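Local structure of ATP-dependent DNA helicase uvsW (Enterobacteria phage T4, 1RIF) at residues Arg141-Leu153 with Met173-Met187. The protein couples ATP hydrolysis to 3'-5' unwinding of duplex DNA, driving branch migration of Holliday junctions and probably regression of stalled replication forks. The protein carries 1 engineered substitution. Sequence-based numbering, arbitrary orientation.
Sequences RSLIQALLARYYL and MADDFVDYRLFSHAM. Engineered in segment 141-153: Arg141 (natural residue Lys).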
ATOM      1  N   ARG A 141       1.732 -11.222  11.711  1.00 29.28           N
ATOM      2  CA  ARG A 141       1.176 -10.191  10.851  1.00 26.12           C
ATOM      3  C   ARG A 141      -0.234 -10.410  10.381  1.00 22.33           C
ATOM      4  O   ARG A 141      -0.874  -9.460   9.971  1.00 23.90           O
ATOM      5  CB  ARG A 141       2.046  -9.994   9.619  1.00 26.51           C
ATOM      6  CG  ARG A 141       3.481  -9.627   9.893  1.00 26.98           C
ATOM      7  CD  ARG A 141       4.184  -9.612   8.580  1.00 27.16           C
ATOM      8  NE  ARG A 141       5.627  -9.580   8.708  1.00 28.49           N
ATOM      9  CZ  ARG A 141       6.444  -9.895   7.714  1.00 28.73           C
ATOM     10  NH1 ARG A 141       5.936 -10.265   6.541  1.00 27.61           N
ATOM     11  NH2 ARG A 141       7.759  -9.834   7.887  1.00 28.57           N
ATOM     12  N   SER A 142      -0.721 -11.647  10.410  1.00 22.04           N
ATOM     13  CA  SER A 142      -2.081 -11.912   9.942  1.00 20.43           C
ATOM     14  C   SER A 142      -3.101 -11.211  10.819  1.00 20.31           C
ATOM     15  O   SER A 142      -4.135 -10.767  10.326  1.00 19.70           O
ATOM     16  CB  SER A 142      -2.374 -13.413   9.910  1.00 22.12           C
ATOM     17  OG  SER A 142      -2.315 -13.989  11.204  1.00 24.30           O
ATOM     18  N   LEU A 143      -2.806 -11.107  12.117  1.00 18.68           N
ATOM     19  CA  LEU A 143      -3.709 -10.441  13.054  1.00 16.67           C
ATOM     20  C   LEU A 143      -3.658  -8.935  12.830  1.00 17.12           C
ATOM     21  O   LEU A 143      -4.673  -8.249  12.966  1.00 17.51           O
ATOM     22  CB  LEU A 143      -3.333 -10.763  14.507  1.00 15.70           C
ATOM     23  CG  LEU A 143      -4.249 -10.172  15.599  1.00 15.20           C
ATOM     24  CD1 LEU A 143      -5.701 -10.606  15.375  1.00 14.63           C
ATOM     25  CD2 LEU A 143      -3.772 -10.629  16.965  1.00 15.58           C
ATOM     26  N   ILE A 144      -2.475  -8.421  12.493  1.00 17.14           N
ATOM     27  CA  ILE A 144      -2.318  -6.992  12.228  1.00 16.45           C
ATOM     28  C   ILE A 144      -3.145  -6.661  10.997  1.00 15.88           C
ATOM     29  O   ILE A 144      -3.873  -5.677  10.973  1.00 16.17           O
ATOM     30  CB  ILE A 144      -0.839  -6.619  11.966  1.00 16.42           C
ATOM     31  CG1 ILE A 144      -0.035  -6.762  13.264  1.00 17.90           C
ATOM     32  CG2 ILE A 144      -0.756  -5.201  11.409  1.00 16.54           C
ATOM     33  CD1 ILE A 144       1.424  -6.328  13.163  1.00 17.74           C
ATOM     34  N   GLN A 145      -3.029  -7.503   9.977  1.00 14.61           N
ATOM     35  CA  GLN A 145      -3.778  -7.322   8.742  1.00 15.38           C
ATOM     36  C   GLN A 145      -5.289  -7.479   8.973  1.00 14.61           C
ATOM     37  O   GLN A 145      -6.092  -6.730   8.416  1.00 15.50           O
ATOM     38  CB  GLN A 145      -3.271  -8.315   7.692  1.00 14.13           C
ATOM     39  CG  GLN A 145      -1.928  -7.908   7.101  1.00 15.58           C
ATOM     40  CD  GLN A 145      -1.309  -8.984   6.229  1.00 16.19           C
ATOM     41  OE1 GLN A 145      -0.790  -9.976   6.734  1.00 19.61           O
ATOM     42  NE2 GLN A 145      -1.369  -8.799   4.916  1.00 15.71           N
ATOM     43  N   ALA A 146      -5.671  -8.448   9.802  1.00 17.15           N
ATOM     44  CA  ALA A 146      -7.086  -8.681  10.121  1.00 15.57           C
ATOM     45  C   ALA A 146      -7.682  -7.478  10.851  1.00 15.25           C
ATOM     46  O   ALA A 146      -8.801  -7.066  10.564  1.00 15.63           O
ATOM     47  CB  ALA A 146      -7.239  -9.931  10.987  1.00 12.86           C
ATOM     48  N   LEU A 147      -6.933  -6.914  11.793  1.00 15.35           N
ATOM     49  CA  LEU A 147      -7.420  -5.759  12.545  1.00 15.94           C
ATOM     50  C   LEU A 147      -7.577  -4.534  11.646  1.00 15.90           C
ATOM     51  O   LEU A 147      -8.549  -3.789  11.757  1.00 16.84           O
ATOM     52  CB  LEU A 147      -6.481  -5.459  13.717  1.00 15.06           C
ATOM     53  CG  LEU A 147      -6.587  -6.522  14.812  1.00 12.94           C
ATOM     54  CD1 LEU A 147      -5.598  -6.255  15.933  1.00 13.85           C
ATOM     55  CD2 LEU A 147      -8.009  -6.506  15.344  1.00 12.96           C
ATOM     56  N   LEU A 148      -6.612  -4.335  10.755  1.00 16.16           N
ATOM     57  CA  LEU A 148      -6.646  -3.229   9.811  1.00 15.69           C
ATOM     58  C   LEU A 148      -7.869  -3.355   8.889  1.00 16.01           C
ATOM     59  O   LEU A 148      -8.566  -2.370   8.652  1.00 17.47           O
ATOM     60  CB  LEU A 148      -5.354  -3.219   8.985  1.00 12.83           C
ATOM     61  CG  LEU A 148      -4.123  -2.673   9.701  1.00 11.85           C
ATOM     62  CD1 LEU A 148      -2.890  -3.074   8.917  1.00 11.03           C
ATOM     63  CD2 LEU A 148      -4.220  -1.162   9.839  1.00 10.22           C
ATOM     64  N   ALA A 149      -8.131  -4.560   8.379  1.00 14.94           N
ATOM     65  CA  ALA A 149      -9.286  -4.787   7.503  1.00 15.98           C
ATOM     66  C   ALA A 149     -10.619  -4.640   8.268  1.00 18.10           C
ATOM     67  O   ALA A 149     -11.576  -4.065   7.748  1.00 16.76           O
ATOM     68  CB  ALA A 149      -9.187  -6.166   6.848  1.00 15.51           C
ATOM     69  N   ARG A 150     -10.670  -5.159   9.498  1.00 18.03           N
ATOM     70  CA  ARG A 150     -11.855  -5.055  10.366  1.00 18.78           C
ATOM     71  C   ARG A 150     -12.213  -3.578  10.562  1.00 18.51           C
ATOM     72  O   ARG A 150     -13.365  -3.172  10.415  1.00 18.71           O
ATOM     73  CB  ARG A 150     -11.547  -5.624  11.753  1.00 19.33           C
ATOM     74  CG  ARG A 150     -12.669  -6.380  12.445  1.00 22.14           C
ATOM     75  CD  ARG A 150     -14.047  -5.763  12.332  1.00 25.03           C
ATOM     76  NE  ARG A 150     -14.982  -6.827  11.975  1.00 27.79           N
ATOM     77  CZ  ARG A 150     -16.244  -6.919  12.382  1.00 27.44           C
ATOM     78  NH1 ARG A 150     -16.771  -6.005  13.179  1.00 28.81           N
ATOM     79  NH2 ARG A 150     -16.973  -7.957  11.998  1.00 26.58           N
ATOM     80  N   TYR A 151     -11.213  -2.785  10.938  1.00 17.21           N
ATOM     81  CA  TYR A 151     -11.413  -1.366  11.158  1.00 16.88           C
ATOM     82  C   TYR A 151     -12.018  -0.716   9.931  1.00 15.10           C
ATOM     83  O   TYR A 151     -13.007  -0.007  10.030  1.00 17.76           O
ATOM     84  CB  TYR A 151     -10.090  -0.672  11.474  1.00 18.32           C
ATOM     85  CG  TYR A 151     -10.251   0.817  11.651  1.00 20.82           C
ATOM     86  CD1 TYR A 151     -10.555   1.361  12.898  1.00 21.82           C
ATOM     87  CD2 TYR A 151     -10.183   1.680  10.553  1.00 22.70           C
ATOM     88  CE1 TYR A 151     -10.793   2.725  13.050  1.00 24.79           C
ATOM     89  CE2 TYR A 151     -10.422   3.044  10.695  1.00 25.02           C
ATOM     90  CZ  TYR A 151     -10.727   3.559  11.945  1.00 25.37           C
ATOM     91  OH  TYR A 151     -10.968   4.907  12.095  1.00 28.97           O
ATOM     92  N   TYR A 152     -11.406  -0.944   8.776  1.00 14.02           N
ATOM     93  CA  TYR A 152     -11.896  -0.367   7.530  1.00 15.21           C
ATOM     94  C   TYR A 152     -13.324  -0.826   7.234  1.00 15.30           C
ATOM     95  O   TYR A 152     -14.196  -0.024   6.883  1.00 14.65           O
ATOM     96  CB  TYR A 152     -10.997  -0.767   6.359  1.00 13.76           C
ATOM     97  CG  TYR A 152     -11.437  -0.133   5.070  1.00 14.12           C
ATOM     98  CD1 TYR A 152     -11.023   1.156   4.725  1.00 13.11           C
ATOM     99  CD2 TYR A 152     -12.358  -0.774   4.246  1.00 14.68           C
ATOM    100  CE1 TYR A 152     -11.530   1.795   3.599  1.00 14.78           C
ATOM    101  CE2 TYR A 152     -12.869  -0.149   3.123  1.00 16.89           C
ATOM    102  CZ  TYR A 152     -12.459   1.137   2.803  1.00 17.26           C
ATOM    103  OH  TYR A 152     -13.023   1.769   1.712  1.00 19.35           O
ATOM    104  N   LEU A 153     -13.547  -2.127   7.370  1.00 15.23           N
ATOM    105  CA  LEU A 153     -14.850  -2.735   7.120  1.00 15.91           C
ATOM    106  C   LEU A 153     -15.945  -2.003   7.899  1.00 17.22           C
ATOM    107  O   LEU A 153     -16.998  -1.660   7.355  1.00 16.72           O
ATOM    108  CB  LEU A 153     -14.782  -4.221   7.514  1.00 16.25           C
ATOM    109  CG  LEU A 153     -15.753  -5.325   7.059  1.00 18.06           C
ATOM    110  CD1 LEU A 153     -16.840  -5.494   8.068  1.00 18.01           C
ATOM    111  CD2 LEU A 153     -16.301  -5.038   5.674  1.00 16.71           C
ATOM    112  N   MET A 173      -4.509 -17.032   4.594  1.00 19.00           N
ATOM    113  CA  MET A 173      -4.931 -15.721   5.077  1.00 19.45           C
ATOM    114  C   MET A 173      -6.427 -15.697   5.352  1.00 18.72           C
ATOM    115  O   MET A 173      -6.871 -15.163   6.367  1.00 18.68           O
ATOM    116  CB  MET A 173      -4.584 -14.636   4.046  1.00 22.31           C
ATOM    117  CG  MET A 173      -4.863 -13.195   4.502  1.00 23.76           C
ATOM    118  SD  MET A 173      -3.718 -12.577   5.769  1.00 27.23           S
ATOM    119  CE  MET A 173      -2.426 -11.912   4.729  1.00 27.97           C
ATOM    120  N   ALA A 174      -7.194 -16.268   4.428  1.00 19.23           N
ATOM    121  CA  ALA A 174      -8.646 -16.321   4.543  1.00 17.81           C
ATOM    122  C   ALA A 174      -9.021 -17.160   5.754  1.00 18.11           C
ATOM    123  O   ALA A 174      -9.913 -16.800   6.519  1.00 17.47           O
ATOM    124  CB  ALA A 174      -9.248 -16.918   3.273  1.00 15.65           C
ATOM    125  N   ASP A 175      -8.332 -18.280   5.931  1.00 18.43           N
ATOM    126  CA  ASP A 175      -8.605 -19.145   7.058  1.00 19.51           C
ATOM    127  C   ASP A 175      -8.248 -18.461   8.378  1.00 20.42           C
ATOM    128  O   ASP A 175      -8.989 -18.585   9.356  1.00 20.43           O
ATOM    129  CB  ASP A 175      -7.832 -20.456   6.912  1.00 20.57           C
ATOM    130  CG  ASP A 175      -8.383 -21.334   5.807  1.00 21.36           C
ATOM    131  OD1 ASP A 175      -9.423 -20.963   5.223  1.00 21.38           O
ATOM    132  OD2 ASP A 175      -7.780 -22.394   5.525  1.00 23.03           O
ATOM    133  N   ASP A 176      -7.128 -17.732   8.413  1.00 19.73           N
ATOM    134  CA  ASP A 176      -6.724 -17.041   9.634  1.00 18.42           C
ATOM    135  C   ASP A 176      -7.786 -16.041  10.057  1.00 18.47           C
ATOM    136  O   ASP A 176      -8.200 -16.027  11.213  1.00 17.73           O
ATOM    137  CB  ASP A 176      -5.403 -16.302   9.440  1.00 21.67           C
ATOM    138  CG  ASP A 176      -4.225 -17.237   9.251  1.00 25.35           C
ATOM    139  OD1 ASP A 176      -4.320 -18.416   9.658  1.00 25.23           O
ATOM    140  OD2 ASP A 176      -3.193 -16.783   8.706  1.00 28.37           O
ATOM    141  N   PHE A 177      -8.211 -15.200   9.113  1.00 18.63           N
ATOM    142  CA  PHE A 177      -9.231 -14.173   9.362  1.00 17.46           C
ATOM    143  C   PHE A 177     -10.490 -14.768   9.977  1.00 17.45           C
ATOM    144  O   PHE A 177     -11.099 -14.170  10.866  1.00 18.72           O
ATOM    145  CB  PHE A 177      -9.596 -13.456   8.048  1.00 19.09           C
ATOM    146  CG  PHE A 177      -8.652 -12.329   7.668  1.00 21.09           C
ATOM    147  CD1 PHE A 177      -7.285 -12.406   7.945  1.00 20.69           C
ATOM    148  CD2 PHE A 177      -9.136 -11.189   7.025  1.00 19.69           C
ATOM    149  CE1 PHE A 177      -6.424 -11.364   7.589  1.00 19.99           C
ATOM    150  CE2 PHE A 177      -8.276 -10.146   6.669  1.00 18.25           C
ATOM    151  CZ  PHE A 177      -6.924 -10.236   6.951  1.00 16.35           C
ATOM    152  N   VAL A 178     -10.886 -15.941   9.497  1.00 17.19           N
ATOM    153  CA  VAL A 178     -12.078 -16.605  10.015  1.00 17.13           C
ATOM    154  C   VAL A 178     -11.782 -17.249  11.378  1.00 19.28           C
ATOM    155  O   VAL A 178     -12.657 -17.310  12.243  1.00 19.62           O
ATOM    156  CB  VAL A 178     -12.606 -17.677   9.007  1.00 16.87           C
ATOM    157  CG1 VAL A 178     -13.846 -18.370   9.563  1.00 15.17           C
ATOM    158  CG2 VAL A 178     -12.949 -17.015   7.672  1.00 14.17           C
ATOM    159  N   ASP A 179     -10.552 -17.719  11.585  1.00 19.58           N
ATOM    160  CA  ASP A 179     -10.207 -18.326  12.871  1.00 21.02           C
ATOM    161  C   ASP A 179     -10.275 -17.277  13.980  1.00 20.74           C
ATOM    162  O   ASP A 179     -10.720 -17.569  15.098  1.00 19.41           O
ATOM    163  CB  ASP A 179      -8.813 -18.954  12.833  1.00 23.44           C
ATOM    164  CG  ASP A 179      -8.487 -19.735  14.100  1.00 25.83           C
ATOM    165  OD1 ASP A 179      -9.281 -20.621  14.474  1.00 26.50           O
ATOM    166  OD2 ASP A 179      -7.434 -19.471  14.720  1.00 28.11           O
ATOM    167  N   TYR A 180      -9.839 -16.059  13.665  1.00 18.54           N
ATOM    168  CA  TYR A 180      -9.864 -14.955  14.629  1.00 19.85           C
ATOM    169  C   TYR A 180     -11.309 -14.608  14.984  1.00 20.01           C
ATOM    170  O   TYR A 180     -11.609 -14.124  16.088  1.00 17.38           O
ATOM    171  CB  TYR A 180      -9.200 -13.713  14.028  1.00 18.38           C
ATOM    172  CG  TYR A 180      -7.715 -13.838  13.832  1.00 18.42           C
ATOM    173  CD1 TYR A 180      -7.115 -13.409  12.651  1.00 16.97           C
ATOM    174  CD2 TYR A 180      -6.901 -14.370  14.837  1.00 19.27           C
ATOM    175  CE1 TYR A 180      -5.748 -13.506  12.469  1.00 17.98           C
ATOM    176  CE2 TYR A 180      -5.527 -14.469  14.664  1.00 18.90           C
ATOM    177  CZ  TYR A 180      -4.963 -14.035  13.475  1.00 19.06           C
ATOM    178  OH  TYR A 180      -3.607 -14.127  13.287  1.00 23.45           O
ATOM    179  N   ARG A 181     -12.181 -14.855  14.007  1.00 19.73           N
ATOM    180  CA  ARG A 181     -13.610 -14.600  14.087  1.00 18.71           C
ATOM    181  C   ARG A 181     -13.943 -13.142  13.834  1.00 18.63           C
ATOM    182  O   ARG A 181     -14.988 -12.651  14.262  1.00 18.76           O
ATOM    183  CB  ARG A 181     -14.178 -15.051  15.429  1.00 20.35           C
ATOM    184  CG  ARG A 181     -13.988 -16.532  15.678  1.00 20.90           C
ATOM    185  CD  ARG A 181     -14.818 -17.008  16.845  1.00 21.94           C
ATOM    186  NE  ARG A 181     -14.329 -18.285  17.347  1.00 22.55           N
ATOM    187  CZ  ARG A 181     -14.942 -18.998  18.282  1.00 23.18           C
ATOM    188  NH1 ARG A 181     -16.074 -18.552  18.807  1.00 24.60           N
ATOM    189  NH2 ARG A 181     -14.422 -20.149  18.694  1.00 23.23           N
ATOM    190  N   LEU A 182     -13.045 -12.454  13.134  1.00 17.11           N
ATOM    191  CA  LEU A 182     -13.267 -11.056  12.778  1.00 16.67           C
ATOM    192  C   LEU A 182     -13.999 -11.014  11.429  1.00 16.28           C
ATOM    193  O   LEU A 182     -14.600 -10.002  11.065  1.00 14.90           O
ATOM    194  CB  LEU A 182     -11.929 -10.308  12.689  1.00 15.35           C
ATOM    195  CG  LEU A 182     -11.156 -10.174  14.005  1.00 13.59           C
ATOM    196  CD1 LEU A 182      -9.766  -9.620  13.742  1.00 14.04           C
ATOM    197  CD2 LEU A 182     -11.926  -9.278  14.961  1.00 12.68           C
ATOM    198  N   PHE A 183     -13.951 -12.133  10.709  1.00 16.16           N
ATOM    199  CA  PHE A 183     -14.598 -12.269   9.407  1.00 16.95           C
ATOM    200  C   PHE A 183     -15.158 -13.675   9.233  1.00 17.06           C
ATOM    201  O   PHE A 183     -14.758 -14.602   9.936  1.00 17.58           O
ATOM    202  CB  PHE A 183     -13.597 -12.028   8.254  1.00 15.60           C
ATOM    203  CG  PHE A 183     -13.023 -10.644   8.211  1.00 13.76           C
ATOM    204  CD1 PHE A 183     -11.960 -10.289   9.038  1.00 13.32           C
ATOM    205  CD2 PHE A 183     -13.559  -9.683   7.355  1.00 12.09           C
ATOM    206  CE1 PHE A 183     -11.438  -8.993   9.013  1.00 13.24           C
ATOM    207  CE2 PHE A 183     -13.044  -8.385   7.322  1.00 12.75           C
ATOM    208  CZ  PHE A 183     -11.979  -8.043   8.158  1.00 12.99           C
ATOM    209  N   SER A 184     -16.079 -13.821   8.284  1.00 18.67           N
ATOM    210  CA  SER A 184     -16.665 -15.118   7.945  1.00 19.85           C
ATOM    211  C   SER A 184     -16.217 -15.386   6.500  1.00 20.06           C
ATOM    212  O   SER A 184     -15.834 -14.448   5.793  1.00 19.00           O
ATOM    213  CB  SER A 184     -18.189 -15.061   8.015  1.00 21.26           C
ATOM    214  OG  SER A 184     -18.712 -14.210   7.017  1.00 23.73           O
ATOM    215  N   HIS A 185     -16.249 -16.642   6.054  1.00 21.44           N
ATOM    216  CA  HIS A 185     -15.811 -16.945   4.687  1.00 21.46           C
ATOM    217  C   HIS A 185     -16.610 -16.279   3.582  1.00 21.58           C
ATOM    218  O   HIS A 185     -16.043 -15.886   2.555  1.00 21.06           O
ATOM    219  CB  HIS A 185     -15.762 -18.454   4.450  1.00 23.21           C
ATOM    220  CG  HIS A 185     -14.452 -19.064   4.839  1.00 27.86           C
ATOM    221  ND1 HIS A 185     -14.305 -19.878   5.943  1.00 27.67           N
ATOM    222  CD2 HIS A 185     -13.214 -18.918   4.310  1.00 26.85           C
ATOM    223  CE1 HIS A 185     -13.032 -20.205   6.078  1.00 28.65           C
ATOM    224  NE2 HIS A 185     -12.349 -19.634   5.101  1.00 28.74           N
ATOM    225  N   ALA A 186     -17.919 -16.140   3.783  1.00 19.90           N
ATOM    226  CA  ALA A 186     -18.763 -15.504   2.780  1.00 18.77           C
ATOM    227  C   ALA A 186     -18.300 -14.066   2.531  1.00 18.03           C
ATOM    228  O   ALA A 186     -18.630 -13.463   1.509  1.00 18.83           O
ATOM    229  CB  ALA A 186     -20.218 -15.523   3.235  1.00 16.35           C
ATOM    230  N   MET A 187     -17.524 -13.529   3.469  1.00 18.07           N
ATOM    231  CA  MET A 187     -17.000 -12.164   3.383  1.00 19.26           C
ATOM    232  C   MET A 187     -15.617 -12.065   2.702  1.00 19.09           C
ATOM    233  O   MET A 187     -15.111 -10.968   2.454  1.00 17.14           O
ATOM    234  CB  MET A 187     -16.878 -11.578   4.796  1.00 20.70           C
ATOM    235  CG  MET A 187     -18.160 -11.561   5.616  1.00 18.55           C
ATOM    236  SD  MET A 187     -17.816 -11.095   7.338  1.00 20.31           S
ATOM    237  CE  MET A 187     -17.498  -9.331   7.180  1.00 16.34           C
TER
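In the first RecA-like (ATP-binding) domain of this superfamily 2 helicase, the helix that follows the P-loop packs against the next helix of the fold, and Phe177 is the knob between them. Its ring sits among Ser142, Gln145, Ala146 and Ala149; the short segment axes approach to 9.8 Å at -71°. Ala146 CA lies over one face of the Phe177 ring, offset toward the rim and 3.9 Å from the centroid, a CH-pi contact, and Ala146 CB also reaches Phe177 CE1. Ile162 of the central parallel sheet also touches Phe177, placing the knob on the sheet side of the helix pair.

Near the start of helix 141-153, whose Arg141 is an engineered replacement for the natural lysine and whose Arg141 and Ser142 belong to the predicted ATP site, Ser142 OG meets Tyr180 OH at 2.5 Å, a very short hydrogen bond at the ring edge. With chi1 63°, OG stands between its own backbone N and carbonyl carbon, facing that hydroxyl. The same tyrosine carries Leu143 CD1 almost centrally over one face, 3.8 Å from the centroid.

Arg181, with positive phi, is the first residue to leave helical geometry, and the chain beyond it continues the interface. Leu182 CD1 fits against Ala146 CB and Leu147 CD2, while Phe183 brings CZ to 3.6 Å from Ala149 CB, with its edge toward Ala146 O. Leu153 CD1 and Met187 CE extend the apolar seam. Arg150, salt-bridged through NH1 to Glu154, bends back over Leu182: Arg150 CG packs on Leu182 CD2 at 3.9 Å, and Arg150 NH2 donates to Leu182 O at 3.3 Å, tilted 31° from the carbonyl plane, with a weak bond from Arg150 NE to the same oxygen.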